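PDB 4ZKQ: uncharacterized protein from Cricetid herpesvirus 2, which probably binds chemokines as a virus-encoded decoy receptor, keeping them from the chemokine receptors of the host. Local coordinates for residues 67-72 / 156-161; 92-97 / 102-107; 106-111 / 116-121. All blocks are in the same frame, centred on the assembly; numbering follows the deposited sequence. Where two conformers were deposited one is given.

Interaction 1: 67-72 / 156-161; sequences EKETAV and DGHLCI
Glu-69 meets His-158 through a single carboxylate oxygen: OE1 of Glu-69 lies 3.0 Å from ND1 and 3.2 Å from CG of the His-158 imidazole. The oxygen approaches obliquely to the ring, and the carboxylate plane stands 85° from the ring plane. The angle at ND1 is poor, and the pair is not counted as a hydrogen bond; any attraction is probably electrostatic, and would be stronger were the histidine protonated. The contact holds for one of two deposited Glu-69 conformers and is therefore tentative. The bend at chi2 (-94°) swings the carboxylate so that OE1 comes to the imidazole. CG of Leu-159 sits 3.5 Å above one face of this ring, toward its rim, and Phe-62 touches both Glu-69 and His-158. The two backbones serve different sheets, consistent with a beta sandwich: Glu-69 is on strand 68-74 of the four-stranded sheet, bonded through its backbone to Val-152 of strand 147-152, whereas His-158 rides on the short 3-10 turn 157-160 that leads into strand 161-169 of the seven-stranded sheet. Polar residues suit this partly exposed place. The turn is held by backbone hydrogen bonds such as Cys-160 N to Gly-157 O (3.0 Å), and the Cys-160 to Cys-96 disulfide fixes its far end.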
# COMPACT_ATOMS: atom_id res chain seq x y z
N GLU A 67 -14.52 23.38 5.27
CA GLU A 67 -15.78 23.70 4.59
C GLU A 67 -16.19 22.76 3.44
O GLU A 67 -17.08 23.10 2.66
CB GLU A 67 -15.74 25.15 4.08
CG GLU A 67 -15.37 26.16 5.17
CD GLU A 67 -15.53 27.61 4.72
OE1 GLU A 67 -16.16 27.85 3.67
OE2 GLU A 67 -15.02 28.50 5.43
N LYS A 68 -15.57 21.59 3.35
CA LYS A 68 -16.03 20.55 2.43
C LYS A 68 -15.90 19.17 3.07
O LYS A 68 -15.09 18.97 3.97
CB LYS A 68 -15.25 20.56 1.12
CG LYS A 68 -15.41 21.82 0.27
CD LYS A 68 -14.66 21.67 -1.04
CE LYS A 68 -14.61 22.97 -1.83
NZ LYS A 68 -13.77 22.84 -3.07
N GLU A 69 -16.70 18.22 2.59
CA GLU A 69 -16.56 16.83 3.01
C GLU A 69 -15.26 16.28 2.44
O GLU A 69 -15.03 16.34 1.24
CB GLU A 69 -17.75 16.01 2.54
CG GLU A 69 -19.00 16.19 3.39
CD GLU A 69 -19.11 15.15 4.48
OE1 GLU A 69 -19.76 14.11 4.23
OE2 GLU A 69 -18.54 15.35 5.58
N THR A 70 -14.41 15.75 3.32
CA THR A 70 -13.06 15.35 2.96
C THR A 70 -12.75 13.91 3.35
O THR A 70 -12.97 13.52 4.50
CB THR A 70 -12.04 16.28 3.64
OG1 THR A 70 -12.35 17.64 3.32
CG2 THR A 70 -10.62 15.95 3.18
N ALA A 71 -12.23 13.14 2.39
CA ALA A 71 -11.74 11.78 2.65
C ALA A 71 -10.23 11.74 2.43
O ALA A 71 -9.71 12.38 1.52
CB ALA A 71 -12.43 10.78 1.75
N VAL A 72 -9.55 10.99 3.28
CA VAL A 72 -8.10 10.87 3.22
C VAL A 72 -7.75 9.40 3.15
O VAL A 72 -7.93 8.66 4.12
CB VAL A 72 -7.42 11.52 4.44
CG1 VAL A 72 -5.91 11.35 4.38
CG2 VAL A 72 -7.78 13.01 4.51
N ASP A 156 -24.40 16.86 1.46
CA ASP A 156 -24.83 15.67 0.73
C ASP A 156 -23.83 15.24 -0.35
O ASP A 156 -24.06 14.24 -1.04
CB ASP A 156 -26.19 15.92 0.07
CG ASP A 156 -27.30 16.10 1.09
OD1 ASP A 156 -27.32 15.35 2.10
OD2 ASP A 156 -28.16 16.98 0.89
N GLY A 157 -22.73 15.98 -0.49
CA GLY A 157 -21.73 15.68 -1.50
C GLY A 157 -21.18 14.27 -1.41
O GLY A 157 -21.04 13.58 -2.42
N HIS A 158 -20.86 13.84 -0.19
CA HIS A 158 -20.31 12.51 0.03
C HIS A 158 -21.19 11.39 -0.52
O HIS A 158 -20.70 10.31 -0.85
CB HIS A 158 -20.08 12.28 1.53
CG HIS A 158 -21.34 12.11 2.31
ND1 HIS A 158 -22.14 13.18 2.67
CD2 HIS A 158 -21.94 11.01 2.80
CE1 HIS A 158 -23.19 12.73 3.35
NE2 HIS A 158 -23.08 11.41 3.44
N LEU A 159 -22.49 11.65 -0.62
CA LEU A 159 -23.44 10.64 -1.08
C LEU A 159 -23.30 10.33 -2.56
O LEU A 159 -23.89 9.36 -3.04
CB LEU A 159 -24.88 11.07 -0.79
CG LEU A 159 -25.26 11.27 0.68
CD1 LEU A 159 -26.67 11.81 0.78
CD2 LEU A 159 -25.14 9.96 1.45
N CYS A 160 -22.55 11.14 -3.29
CA CYS A 160 -22.36 10.91 -4.73
C CYS A 160 -21.22 9.93 -5.01
O CYS A 160 -21.11 9.40 -6.12
CB CYS A 160 -22.10 12.24 -5.44
SG CYS A 160 -23.39 13.50 -5.18
N ILE A 161 -20.37 9.67 -4.02
CA ILE A 161 -19.24 8.76 -4.21
C ILE A 161 -19.54 7.42 -3.55
O ILE A 161 -19.43 7.29 -2.33
CB ILE A 161 -17.94 9.36 -3.64
CG1 ILE A 161 -17.69 10.75 -4.25
CG2 ILE A 161 -16.76 8.44 -3.94
CD1 ILE A 161 -16.77 11.61 -3.43

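Interaction 2: 92-97 / 102-107; sequences GKWECP and VNESDL
Trp-94 lays its indole against the 102-107 segment, with CA of Glu-104 3.8 Å above one face, toward the rim, and CG1 of Val-102 at the ring edge, 3.8 Å from CH2 of Trp-94. This is the exit of strand 85-94, an inner strand of the seven-stranded mixed sheet, between 161-169 and 132-143, and the chain loops back over its last large side chain through a 3-10 turn at 104-106. The chi1 of -178° carries the indole away from the strand's own backbone N and out toward that turn. Leu-107 slides past it in the opposite direction, its CB 4.0 Å from CZ3 of Trp-94, and Phe-121 adds an edge-to-face ring contact. Tryptophan suits the place because its broad apolar surface serves several neighbours while its one N-H can still reach a polar partner. Glu-104 offers its aliphatic part, CG lying 3.6 Å from NE1 of Trp-94, and sends its carboxylate on to a salt bridge with Arg-134. Nearby, SG of Cys-96, joined to Cys-160 in a disulfide, packs 4.1 Å from CB of Val-102. A water in the indole plane accepts from Trp-94 NE1 at 2.8 Å and donates to Val-102 O at 3.0 Å.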
# COMPACT_ATOMS: atom_id res chain seq x y z
N GLY A 92 -12.97 6.25 -8.89
CA GLY A 92 -14.14 6.36 -8.05
C GLY A 92 -15.42 6.29 -8.84
O GLY A 92 -15.47 6.69 -10.01
N LYS A 93 -16.46 5.76 -8.21
CA LYS A 93 -17.78 5.70 -8.82
C LYS A 93 -18.61 6.89 -8.38
O LYS A 93 -18.77 7.13 -7.19
CB LYS A 93 -18.48 4.39 -8.47
CG LYS A 93 -19.91 4.35 -8.97
CD LYS A 93 -20.35 2.95 -9.34
CE LYS A 93 -21.79 2.95 -9.80
NZ LYS A 93 -22.72 3.39 -8.72
N TRP A 94 -19.14 7.61 -9.37
CA TRP A 94 -19.92 8.82 -9.13
C TRP A 94 -21.39 8.57 -9.46
O TRP A 94 -21.72 8.22 -10.58
CB TRP A 94 -19.38 9.98 -9.98
CG TRP A 94 -20.09 11.28 -9.76
CD1 TRP A 94 -21.12 11.79 -10.50
CD2 TRP A 94 -19.82 12.24 -8.72
NE1 TRP A 94 -21.50 13.01 -9.99
CE2 TRP A 94 -20.72 13.31 -8.90
CE3 TRP A 94 -18.91 12.29 -7.67
CZ2 TRP A 94 -20.73 14.42 -8.06
CZ3 TRP A 94 -18.92 13.40 -6.84
CH2 TRP A 94 -19.83 14.45 -7.04
N GLU A 95 -22.26 8.74 -8.47
CA GLU A 95 -23.69 8.59 -8.69
C GLU A 95 -24.44 9.30 -7.58
O GLU A 95 -24.52 8.81 -6.46
CB GLU A 95 -24.09 7.12 -8.77
CG GLU A 95 -25.55 6.89 -9.13
CD GLU A 95 -25.84 5.46 -9.57
OE1 GLU A 95 -24.90 4.65 -9.64
OE2 GLU A 95 -27.02 5.16 -9.86
N CYS A 96 -24.94 10.49 -7.90
CA CYS A 96 -25.65 11.31 -6.94
C CYS A 96 -27.09 10.86 -6.81
O CYS A 96 -27.76 10.63 -7.82
CB CYS A 96 -25.61 12.78 -7.36
SG CYS A 96 -24.04 13.60 -7.10
N PRO A 97 -27.59 10.70 -5.57
CA PRO A 97 -29.04 10.53 -5.39
C PRO A 97 -29.85 11.60 -6.11
O PRO A 97 -29.32 12.67 -6.44
CB PRO A 97 -29.22 10.64 -3.87
CG PRO A 97 -27.93 10.18 -3.30
CD PRO A 97 -26.85 10.49 -4.31
N VAL A 102 -25.39 18.05 -6.75
CA VAL A 102 -23.95 18.26 -6.78
C VAL A 102 -23.46 17.92 -8.17
O VAL A 102 -23.82 16.88 -8.73
CB VAL A 102 -23.22 17.42 -5.72
CG1 VAL A 102 -21.71 17.58 -5.83
CG2 VAL A 102 -23.67 17.83 -4.33
N ASN A 103 -22.65 18.81 -8.74
CA ASN A 103 -22.11 18.61 -10.07
C ASN A 103 -20.78 17.88 -10.00
O ASN A 103 -20.07 17.96 -8.99
CB ASN A 103 -21.92 19.96 -10.78
CG ASN A 103 -23.24 20.69 -11.00
OD1 ASN A 103 -24.22 20.11 -11.46
ND2 ASN A 103 -23.26 21.98 -10.67
N GLU A 104 -20.44 17.16 -11.07
CA GLU A 104 -19.15 16.48 -11.17
C GLU A 104 -18.01 17.46 -10.93
O GLU A 104 -16.97 17.09 -10.37
CB GLU A 104 -19.00 15.82 -12.55
CG GLU A 104 -20.02 14.72 -12.81
CD GLU A 104 -19.88 14.08 -14.18
OE1 GLU A 104 -19.19 14.66 -15.06
OE2 GLU A 104 -20.46 13.00 -14.38
N SER A 105 -18.20 18.71 -11.33
CA SER A 105 -17.17 19.73 -11.22
C SER A 105 -16.96 20.20 -9.78
O SER A 105 -16.00 20.91 -9.50
CB SER A 105 -17.53 20.93 -12.09
OG SER A 105 -17.60 20.55 -13.46
N ASP A 106 -17.86 19.82 -8.89
CA ASP A 106 -17.71 20.16 -7.47
C ASP A 106 -16.74 19.22 -6.75
O ASP A 106 -16.32 19.51 -5.63
CB ASP A 106 -19.07 20.11 -6.77
CG ASP A 106 -19.99 21.24 -7.20
OD1 ASP A 106 -19.50 22.38 -7.34
OD2 ASP A 106 -21.19 20.98 -7.39
N LEU A 107 -16.40 18.11 -7.39
CA LEU A 107 -15.45 17.15 -6.82
C LEU A 107 -14.03 17.51 -7.22
O LEU A 107 -13.73 17.69 -8.40
CB LEU A 107 -15.76 15.73 -7.30
CG LEU A 107 -14.74 14.64 -6.98
CD1 LEU A 107 -14.69 14.34 -5.49
CD2 LEU A 107 -15.05 13.38 -7.78
O HOH W 1 -23.60 14.70 -10.85

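Interaction 3: 106-111 / 116-121; sequences DLTVFG and EHVPQF
Leu-107 and Pro-119 form the apolar centre, their side chains crossing at about a right angle with CD2 of the leucine 3.7 Å from CG of the proline. The same CD2 reaches CZ of Phe-121 at 3.9 Å, and Phe-136 packs on both Leu-107 and Pro-119. Proline, lacking an N-H, suits this buried layer because it leaves no amide hydrogen to satisfy. Leu-107 O, against CD of Pro-119, has no conventional hydrogen-bond partner; a CA-H...O contact from Val-118 comes to it. Val-109 puts CG2 between its backbone N and carbonyl carbon (chi1 -53° for CG1), which brings that methyl 3.5 Å from CE1 of His-117. The imidazole is placed by a hydrogen bond from its ND1 to Glu-115 O. Two backbone hydrogen bonds join this pair, Val-109 N to His-117 O at 2.9 Å and His-117 N to Val-109 O at 3.1 Å. At the polar edge Thr-108 OG1 donates to the anti lone pair of Glu-116 OE2 (2.8 Å), while OE1 of that extended glutamate accepts from Met-259 N. A single antiparallel hydrogen-bonded bridge, Val-109 with His-117, joins outermost strand 108-111 of the four-stranded sheet to outermost strand 117-125 of the seven-stranded one.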
# COMPACT_ATOMS: atom_id res chain seq x y z
N ASP A 106 -17.86 19.82 -8.89
CA ASP A 106 -17.71 20.16 -7.47
C ASP A 106 -16.74 19.22 -6.75
O ASP A 106 -16.32 19.51 -5.63
CB ASP A 106 -19.07 20.11 -6.77
CG ASP A 106 -19.99 21.24 -7.20
OD1 ASP A 106 -19.50 22.38 -7.34
OD2 ASP A 106 -21.19 20.98 -7.39
N LEU A 107 -16.40 18.11 -7.39
CA LEU A 107 -15.45 17.15 -6.82
C LEU A 107 -14.03 17.51 -7.22
O LEU A 107 -13.73 17.69 -8.40
CB LEU A 107 -15.76 15.73 -7.30
CG LEU A 107 -14.74 14.64 -6.98
CD1 LEU A 107 -14.69 14.34 -5.49
CD2 LEU A 107 -15.05 13.38 -7.78
N THR A 108 -13.14 17.59 -6.23
CA THR A 108 -11.71 17.69 -6.52
C THR A 108 -10.93 16.64 -5.74
O THR A 108 -11.39 16.12 -4.72
CB THR A 108 -11.16 19.08 -6.19
OG1 THR A 108 -11.31 19.34 -4.78
CG2 THR A 108 -11.90 20.16 -6.99
N VAL A 109 -9.75 16.32 -6.25
CA VAL A 109 -8.86 15.39 -5.57
C VAL A 109 -7.44 15.86 -5.72
O VAL A 109 -7.12 16.59 -6.65
CB VAL A 109 -8.97 13.95 -6.14
CG1 VAL A 109 -10.41 13.48 -6.16
CG2 VAL A 109 -8.39 13.86 -7.55
N PHE A 110 -6.59 15.47 -4.78
CA PHE A 110 -5.17 15.65 -4.96
C PHE A 110 -4.40 14.51 -4.33
O PHE A 110 -4.95 13.70 -3.58
CB PHE A 110 -4.70 17.00 -4.40
CG PHE A 110 -5.04 17.24 -2.95
CD1 PHE A 110 -6.29 17.71 -2.59
CD2 PHE A 110 -4.10 17.03 -1.96
CE1 PHE A 110 -6.60 17.95 -1.26
CE2 PHE A 110 -4.41 17.26 -0.63
CZ PHE A 110 -5.66 17.73 -0.28
N GLY A 111 -3.13 14.43 -4.66
CA GLY A 111 -2.27 13.39 -4.15
C GLY A 111 -0.85 13.76 -4.48
O GLY A 111 -0.59 14.86 -4.96
N GLU A 116 -4.52 19.79 -6.55
CA GLU A 116 -5.97 19.74 -6.45
C GLU A 116 -6.63 20.11 -7.76
O GLU A 116 -6.33 21.15 -8.35
CB GLU A 116 -6.48 20.66 -5.33
CG GLU A 116 -7.99 20.60 -5.20
CD GLU A 116 -8.55 21.56 -4.17
OE1 GLU A 116 -7.78 22.39 -3.63
OE2 GLU A 116 -9.76 21.47 -3.91
N HIS A 117 -7.53 19.25 -8.22
CA HIS A 117 -8.14 19.40 -9.53
C HIS A 117 -9.43 18.61 -9.59
O HIS A 117 -9.63 17.68 -8.81
CB HIS A 117 -7.19 18.90 -10.62
CG HIS A 117 -7.04 17.41 -10.64
ND1 HIS A 117 -6.30 16.73 -9.70
CD2 HIS A 117 -7.56 16.47 -11.46
CE1 HIS A 117 -6.36 15.43 -9.95
NE2 HIS A 117 -7.12 15.25 -11.02
N VAL A 118 -10.30 18.96 -10.53
CA VAL A 118 -11.46 18.14 -10.85
C VAL A 118 -10.98 16.92 -11.63
O VAL A 118 -10.43 17.07 -12.72
CB VAL A 118 -12.49 18.92 -11.68
CG1 VAL A 118 -13.65 18.03 -12.08
CG2 VAL A 118 -12.99 20.13 -10.92
N PRO A 119 -11.19 15.70 -11.08
CA PRO A 119 -10.66 14.51 -11.76
C PRO A 119 -11.30 14.31 -13.12
O PRO A 119 -12.35 14.88 -13.40
CB PRO A 119 -11.01 13.36 -10.81
CG PRO A 119 -12.19 13.85 -10.04
CD PRO A 119 -11.99 15.34 -9.90
N GLN A 120 -10.65 13.52 -13.96
CA GLN A 120 -11.17 13.22 -15.27
C GLN A 120 -12.32 12.23 -15.15
O GLN A 120 -12.20 11.23 -14.45
CB GLN A 120 -10.07 12.66 -16.16
CG GLN A 120 -10.49 12.42 -17.58
CD GLN A 120 -9.32 12.07 -18.46
OE1 GLN A 120 -8.16 12.28 -18.10
NE2 GLN A 120 -9.61 11.52 -19.63
N PHE A 121 -13.45 12.54 -15.80
CA PHE A 121 -14.62 11.67 -15.75
C PHE A 121 -14.78 10.88 -17.04
O PHE A 121 -14.45 11.37 -18.13
CB PHE A 121 -15.90 12.48 -15.50
CG PHE A 121 -16.13 12.81 -14.06
CD1 PHE A 121 -15.40 13.81 -13.44
CD2 PHE A 121 -17.09 12.14 -13.32
CE1 PHE A 121 -15.61 14.12 -12.12
CE2 PHE A 121 -17.31 12.45 -12.00
CZ PHE A 121 -16.57 13.44 -11.39

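How the interactions relate
The three contacts lie on one flank of the chain, more than 20 Å from its centre, with their own centres 10 to 12 Å apart. Along the chain, interactions 2 and 3 are both nested inside the loop that interaction 1 closes, and 2 runs into 3 through the shared Asp-106 and Leu-107. Packing of Cys-160 CB on Trp-94 CH2, 3.5 Å apart, links interactions 1 and 2, and Ile-161 packs on Leu-107. Strands 68-74 and 108-111 belong to the four-stranded sheet, 85-94, 117-125 and 161-169 to the seven-stranded one. The loop running between the sheets, from 95 to 107, is thus tied to both by a covalent bond and apolar packing.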